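Local atomic coordinates of putative Ribokinase II (Escherichia coli O6, PDB entry 3IQ0), a protein that probably phosphorylates ribose or a related sugar, using ATP with magnesium, as a kinase of the pfkB (ribokinase) family. Residues Ile42-Val47 and Asp260-Ala265; Asn240-His244 and Asp275-Ala279. Numbering follows the deposited sequence.

Contact 1 lies deep in the protein, its centre about 6 Å from the centre of the chain. Contact 2 lies near the surface, its centre about 21 Å from that point. Their centres are about 19 Å apart and their nearest atoms about 5 Å, without touching. Helices 258-271 and 276-290 join them. Contact 1 uses the first and contact 2 the start of the second. Ala279 touches Trp266 and Arg270 of helix 258-271, while Cys286 of helix 276-290 reaches Gln46, Cys261 and Ala265. ATP lies close to contact 1, where Asp260 and Phe262 belong to its pocket. In contact 2 the Phe243 side chain is about 12 Å from ATP.

Contact 1: residues Ile42-Val47 and Asp260-Ala265; sequences IFIDQV and DCFGGA. With ATP (adenosine-5'-triphosphate), chain G.
Both segments, in helices 39-49 and 258-271, are regular helix throughout (Val47 N to Phe43 O 3.1 Å, Gly264 N to Asp260 O 2.9 Å). Their axes approach to 7.5 Å, their N-to-C directions 42° apart (signed crossing angle -42°). The closest CA pair is Phe43 and Asp260, 4.6 Å apart. No hydrogen bond links the segments. Ile42 (m, t) points toward the partner, with CD1 3.6 Å from Asp260 OD2 and CG2 4.1 Å from Cys261 SG. Phe43 takes chi1 t, which lays its ring along the glycine pair. Its CE1 is 3.2 Å from Gly263 C and its CD1 3.2 Å from Gly264 N. The ring also stacks on His135. Gly264 lets the helices come this close: a CB there would lie 2.6 Å from Phe43 O. The sequence GAGD ending at Asp260 is the signature of pfkB kinases at the start of this helix. In ribokinase relatives its aspartate serves as the general base, so Asp260 probably has that role here. Asp260 OD1 is 4.0 Å from ATP O3G, and its side chain is about 8 Å from the magnesium ion. Gln46, one turn after Ile42, packs CG 3.5 Å from Cys261 O and 3.7 Å from Ala265 N. Val47 (t) sets CG2 3.7 Å from Gly264 CA. Phe262 points away from residues 42-47, with CD1 3.5 Å from ATP C4'.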
loop_
_atom_site.group_PDB
_atom_site.type_symbol
_atom_site.label_atom_id
_atom_site.label_comp_id
_atom_site.label_asym_id
_atom_site.label_seq_id
_atom_site.Cartn_x
_atom_site.Cartn_y
_atom_site.Cartn_z
ATOM N N ILE B 42 -0.533 18.295 5.561
ATOM C CA ILE B 42 -0.520 18.809 6.923
ATOM C C ILE B 42 -0.170 20.300 6.901
ATOM O O ILE B 42 -0.763 21.098 7.631
ATOM C CB ILE B 42 0.487 18.034 7.796
ATOM C CG1 ILE B 42 0.152 16.541 7.758
ATOM C CG2 ILE B 42 0.431 18.545 9.227
ATOM C CD1 ILE B 42 1.202 15.658 8.376
ATOM N N PHE B 43 0.787 20.673 6.059
ATOM C CA PHE B 43 1.185 22.072 5.931
ATOM C C PHE B 43 -0.035 22.907 5.557
ATOM O O PHE B 43 -0.370 23.886 6.228
ATOM C CB PHE B 43 2.239 22.235 4.822
ATOM C CG PHE B 43 2.529 23.674 4.448
ATOM C CD1 PHE B 43 3.471 24.419 5.154
ATOM C CD2 PHE B 43 1.862 24.281 3.385
ATOM C CE1 PHE B 43 3.751 25.744 4.810
ATOM C CE2 PHE B 43 2.127 25.610 3.027
ATOM C CZ PHE B 43 3.074 26.340 3.741
ATOM N N ILE B 44 -0.694 22.508 4.477
ATOM C CA ILE B 44 -1.855 23.233 3.983
ATOM C C ILE B 44 -3.035 23.215 4.944
ATOM O O ILE B 44 -3.821 24.159 4.976
ATOM C CB ILE B 44 -2.294 22.697 2.594
ATOM C CG1 ILE B 44 -2.826 23.852 1.754
ATOM C CG2 ILE B 44 -3.347 21.614 2.733
ATOM C CD1 ILE B 44 -1.775 24.883 1.438
ATOM N N ASP B 45 -3.174 22.148 5.725
ATOM C CA ASP B 45 -4.279 22.095 6.681
ATOM C C ASP B 45 -4.035 23.154 7.764
ATOM O O ASP B 45 -4.976 23.799 8.245
ATOM C CB ASP B 45 -4.385 20.716 7.324
ATOM C CG ASP B 45 -5.697 20.520 8.058
ATOM O OD1 ASP B 45 -6.758 20.687 7.427
ATOM O OD2 ASP B 45 -5.669 20.189 9.259
ATOM N N GLN B 46 -2.776 23.348 8.139
ATOM C CA GLN B 46 -2.465 24.341 9.161
ATOM C C GLN B 46 -2.729 25.729 8.590
ATOM O O GLN B 46 -3.226 26.606 9.290
ATOM C CB GLN B 46 -1.008 24.214 9.624
ATOM C CG GLN B 46 -0.593 25.209 10.718
ATOM C CD GLN B 46 -1.547 25.208 11.900
ATOM O OE1 GLN B 46 -2.520 25.976 11.941
ATOM N NE2 GLN B 46 -1.287 24.342 12.860
ATOM N N VAL B 47 -2.415 25.923 7.312
ATOM C CA VAL B 47 -2.663 27.213 6.686
ATOM C C VAL B 47 -4.148 27.556 6.706
ATOM O O VAL B 47 -4.520 28.654 7.102
ATOM C CB VAL B 47 -2.187 27.248 5.221
ATOM C CG1 VAL B 47 -2.673 28.512 4.556
ATOM C CG2 VAL B 47 -0.665 27.167 5.161
ATOM N N ASP B 260 5.778 20.601 9.632
ATOM C CA ASP B 260 4.744 20.988 8.672
ATOM C C ASP B 260 3.847 22.072 9.272
ATOM O O ASP B 260 3.480 23.030 8.599
ATOM C CB ASP B 260 3.893 19.775 8.281
ATOM C CG ASP B 260 4.735 18.583 7.831
ATOM O OD1 ASP B 260 5.843 18.801 7.297
ATOM O OD2 ASP B 260 4.277 17.426 7.996
ATOM N N CYS B 261 3.491 21.912 10.541
ATOM C CA CYS B 261 2.645 22.886 11.215
ATOM C C CYS B 261 3.409 24.178 11.419
ATOM O O CYS B 261 2.872 25.266 11.200
ATOM C CB CYS B 261 2.158 22.335 12.551
ATOM S SG CYS B 261 0.839 21.103 12.362
ATOM N N PHE B 262 4.665 24.061 11.836
ATOM C CA PHE B 262 5.502 25.238 12.024
ATOM C C PHE B 262 5.497 26.005 10.699
ATOM O O PHE B 262 5.344 27.226 10.677
ATOM C CB PHE B 262 6.948 24.825 12.348
ATOM C CG PHE B 262 7.909 25.985 12.439
ATOM C CD1 PHE B 262 8.259 26.517 13.668
ATOM C CD2 PHE B 262 8.431 26.566 11.291
ATOM C CE1 PHE B 262 9.114 27.616 13.765
ATOM C CE2 PHE B 262 9.289 27.669 11.368
ATOM C CZ PHE B 262 9.629 28.194 12.612
ATOM N N GLY B 263 5.664 25.272 9.600
ATOM C CA GLY B 263 5.699 25.881 8.279
ATOM C C GLY B 263 4.414 26.574 7.867
ATOM O O GLY B 263 4.442 27.707 7.376
ATOM N N GLY B 264 3.288 25.891 8.040
ATOM C CA GLY B 264 2.012 26.489 7.681
ATOM C C GLY B 264 1.772 27.736 8.505
ATOM O O GLY B 264 1.338 28.769 7.984
ATOM N N ALA B 265 2.059 27.637 9.800
ATOM C CA ALA B 265 1.883 28.767 10.709
ATOM C C ALA B 265 2.702 29.981 10.258
ATOM O O ALA B 265 2.193 31.103 10.225
ATOM C CB ALA B 265 2.284 28.364 12.116
HETATM P PG ATP G . 10.056 17.531 9.718
HETATM O O1G ATP G . 8.943 16.724 10.331
HETATM O O2G ATP G . 10.999 16.674 8.913
HETATM O O3G ATP G . 9.490 18.637 8.827
HETATM P PB ATP G . 11.546 19.577 11.245
HETATM O O1B ATP G . 12.929 19.357 11.775
HETATM O O2B ATP G . 11.318 20.405 10.029
HETATM O O3B ATP G . 10.847 18.152 10.973
HETATM P PA ATP G . 11.059 20.037 14.025
HETATM O O1A ATP G . 10.740 18.644 14.522
HETATM O O2A ATP G . 12.412 20.612 14.210
HETATM O O3A ATP G . 10.678 20.132 12.444
HETATM O "O5'" ATP G . 9.939 21.432 14.270
HETATM C "C5'" ATP G . 8.884 22.279 14.186
HETATM C "C4'" ATP G . 9.159 23.419 15.134
HETATM O "O4'" ATP G . 8.256 22.895 16.114
HETATM C "C3'" ATP G . 10.468 23.498 15.995
HETATM O "O3'" ATP G . 11.484 24.336 15.471
HETATM C "C2'" ATP G . 9.939 23.892 17.303
HETATM O "O2'" ATP G . 9.753 25.312 17.369
HETATM C "C1'" ATP G . 8.665 23.116 17.446
HETATM N N9 ATP G . 8.907 21.786 18.140
HETATM C C8 ATP G . 9.172 20.534 17.595
HETATM N N7 ATP G . 9.330 19.594 18.540
HETATM C C5 ATP G . 9.164 20.194 19.717
HETATM C C6 ATP G . 9.201 19.804 21.168
HETATM N N6 ATP G . 9.437 18.531 21.487
HETATM N N1 ATP G . 8.969 20.786 22.155
HETATM C C2 ATP G . 8.717 22.130 21.865
HETATM N N3 ATP G . 8.675 22.554 20.535
HETATM C C4 ATP G . 8.893 21.655 19.464
#

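Contact 2: residues Asn240-His244 and Asp275-Ala279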
loop_
_atom_site.group_PDB
_atom_site.type_symbol
_atom_site.label_atom_id
_atom_site.label_comp_id
_atom_site.label_asym_id
_atom_site.label_seq_id
_atom_site.Cartn_x
_atom_site.Cartn_y
_atom_site.Cartn_z
ATOM N N ASN B 240 19.134 41.772 6.775
ATOM C CA ASN B 240 19.037 42.893 7.697
ATOM C C ASN B 240 18.986 42.542 9.177
ATOM O O ASN B 240 19.501 43.290 10.011
ATOM C CB ASN B 240 17.820 43.732 7.323
ATOM C CG ASN B 240 17.810 44.097 5.857
ATOM O OD1 ASN B 240 16.856 43.795 5.139
ATOM N ND2 ASN B 240 18.880 44.738 5.398
ATOM N N GLU B 241 18.376 41.412 9.517
ATOM C CA GLU B 241 18.292 41.038 10.921
ATOM C C GLU B 241 18.545 39.563 11.193
ATOM O O GLU B 241 18.671 38.750 10.273
ATOM C CB GLU B 241 16.935 41.458 11.493
ATOM C CG GLU B 241 15.746 40.734 10.900
ATOM C CD GLU B 241 14.433 41.389 11.273
ATOM O OE1 GLU B 241 14.305 41.849 12.427
ATOM O OE2 GLU B 241 13.525 41.436 10.417
ATOM N N GLN B 242 18.614 39.235 12.477
ATOM C CA GLN B 242 18.878 37.876 12.922
ATOM C C GLN B 242 18.416 37.739 14.365
ATOM O O GLN B 242 18.801 38.540 15.217
ATOM C CB GLN B 242 20.381 37.609 12.832
ATOM C CG GLN B 242 20.839 36.244 13.299
ATOM C CD GLN B 242 22.351 36.094 13.220
ATOM O OE1 GLN B 242 23.085 36.691 14.004
ATOM N NE2 GLN B 242 22.821 35.309 12.259
ATOM N N PHE B 243 17.580 36.742 14.638
ATOM C CA PHE B 243 17.098 36.518 15.996
ATOM C C PHE B 243 16.573 35.102 16.181
ATOM O O PHE B 243 16.334 34.384 15.210
ATOM C CB PHE B 243 16.025 37.545 16.364
ATOM C CG PHE B 243 14.806 37.487 15.502
ATOM C CD1 PHE B 243 13.789 36.580 15.773
ATOM C CD2 PHE B 243 14.673 38.346 14.415
ATOM C CE1 PHE B 243 12.650 36.531 14.975
ATOM C CE2 PHE B 243 13.541 38.306 13.610
ATOM C CZ PHE B 243 12.526 37.396 13.891
ATOM N N HIS B 244 16.396 34.710 17.438
ATOM C CA HIS B 244 15.943 33.369 17.766
ATOM C C HIS B 244 14.981 33.362 18.952
ATOM O O HIS B 244 14.954 34.304 19.743
ATOM C CB HIS B 244 17.189 32.498 18.027
ATOM C CG HIS B 244 16.961 31.340 18.949
ATOM N ND1 HIS B 244 16.824 31.489 20.314
ATOM C CD2 HIS B 244 16.871 30.010 18.706
ATOM C CE1 HIS B 244 16.663 30.301 20.870
ATOM N NE2 HIS B 244 16.689 29.386 19.916
ATOM N N ASP B 275 4.820 40.564 11.732
ATOM C CA ASP B 275 6.213 40.855 11.416
ATOM C C ASP B 275 7.014 39.580 11.667
ATOM O O ASP B 275 6.478 38.601 12.190
ATOM C CB ASP B 275 6.774 42.024 12.251
ATOM C CG ASP B 275 6.719 41.783 13.757
ATOM O OD1 ASP B 275 6.925 40.644 14.216
ATOM O OD2 ASP B 275 6.491 42.764 14.494
ATOM N N ALA B 276 8.291 39.581 11.300
ATOM C CA ALA B 276 9.125 38.396 11.481
ATOM C C ALA B 276 9.143 37.888 12.918
ATOM O O ALA B 276 9.114 36.687 13.154
ATOM C CB ALA B 276 10.544 38.678 11.011
ATOM N N HIS B 277 9.179 38.808 13.874
ATOM C CA HIS B 277 9.205 38.458 15.292
ATOM C C HIS B 277 7.931 37.782 15.784
ATOM O O HIS B 277 7.989 36.815 16.545
ATOM C CB HIS B 277 9.480 39.706 16.133
ATOM C CG HIS B 277 10.920 40.111 16.153
ATOM N ND1 HIS B 277 11.850 39.504 16.969
ATOM C CD2 HIS B 277 11.602 41.025 15.420
ATOM C CE1 HIS B 277 13.042 40.025 16.738
ATOM N NE2 HIS B 277 12.921 40.949 15.802
ATOM N N ARG B 278 6.779 38.294 15.364
ATOM C CA ARG B 278 5.507 37.710 15.768
ATOM C C ARG B 278 5.320 36.347 15.106
ATOM O O ARG B 278 4.984 35.361 15.763
ATOM C CB ARG B 278 4.354 38.631 15.370
ATOM C CG ARG B 278 3.907 39.581 16.454
ATOM C CD ARG B 278 2.794 38.962 17.284
ATOM N NE ARG B 278 1.662 39.876 17.412
ATOM C CZ ARG B 278 1.008 40.401 16.378
ATOM N NH1 ARG B 278 1.375 40.104 15.138
ATOM N NH2 ARG B 278 -0.008 41.229 16.579
ATOM N N ALA B 279 5.552 36.306 13.799
ATOM C CA ALA B 279 5.403 35.082 13.031
ATOM C C ALA B 279 6.283 33.941 13.547
ATOM O O ALA B 279 5.862 32.784 13.555
ATOM C CB ALA B 279 5.703 35.361 11.566
#
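This contact joins an edge strand, 242-245, of the large mixed sheet within this chain to the first turn of helix 276-290, in the alpha/beta fold of the ribokinase family. It centres on a face-to-face stack of the Phe243 and His277 rings. The centroids are 3.6 Å apart and the planes 17° from parallel. Phe243 points toward the helix, with chi1 p and chi2 near 84°. His277 leaves the helix sideways, but its m rotamer brings the imidazole over the phenyl face, with CE1 3.3 Å from Phe243 CD2. The Phe243 ring also meets Tyr236 of the neighbouring strand 234-237, and the two residues share backbone hydrogen bonds. Glu241 has chi1 p and an extended chi2. This carries its carboxylate to the helix, with OE1 3.8 Å from His277 NE2 and OE2 4.1 Å from Ala276 CB. Gln242 and His244 point away from the helix, as expected for alternate residues of a strand. Asp275 is the N-cap. Its p rotamer turns the carboxylate back over the first turn, where OD1 accepts a hydrogen bond from Arg278 N at 2.6 Å. Arg278 itself points away from the strand and makes a cation-pi contact with Phe274. Ala276 meets the edge of the phenyl ring: Phe243 CZ is 3.6 Å from Ala276 C and 3.7 Å from Ala276 CB.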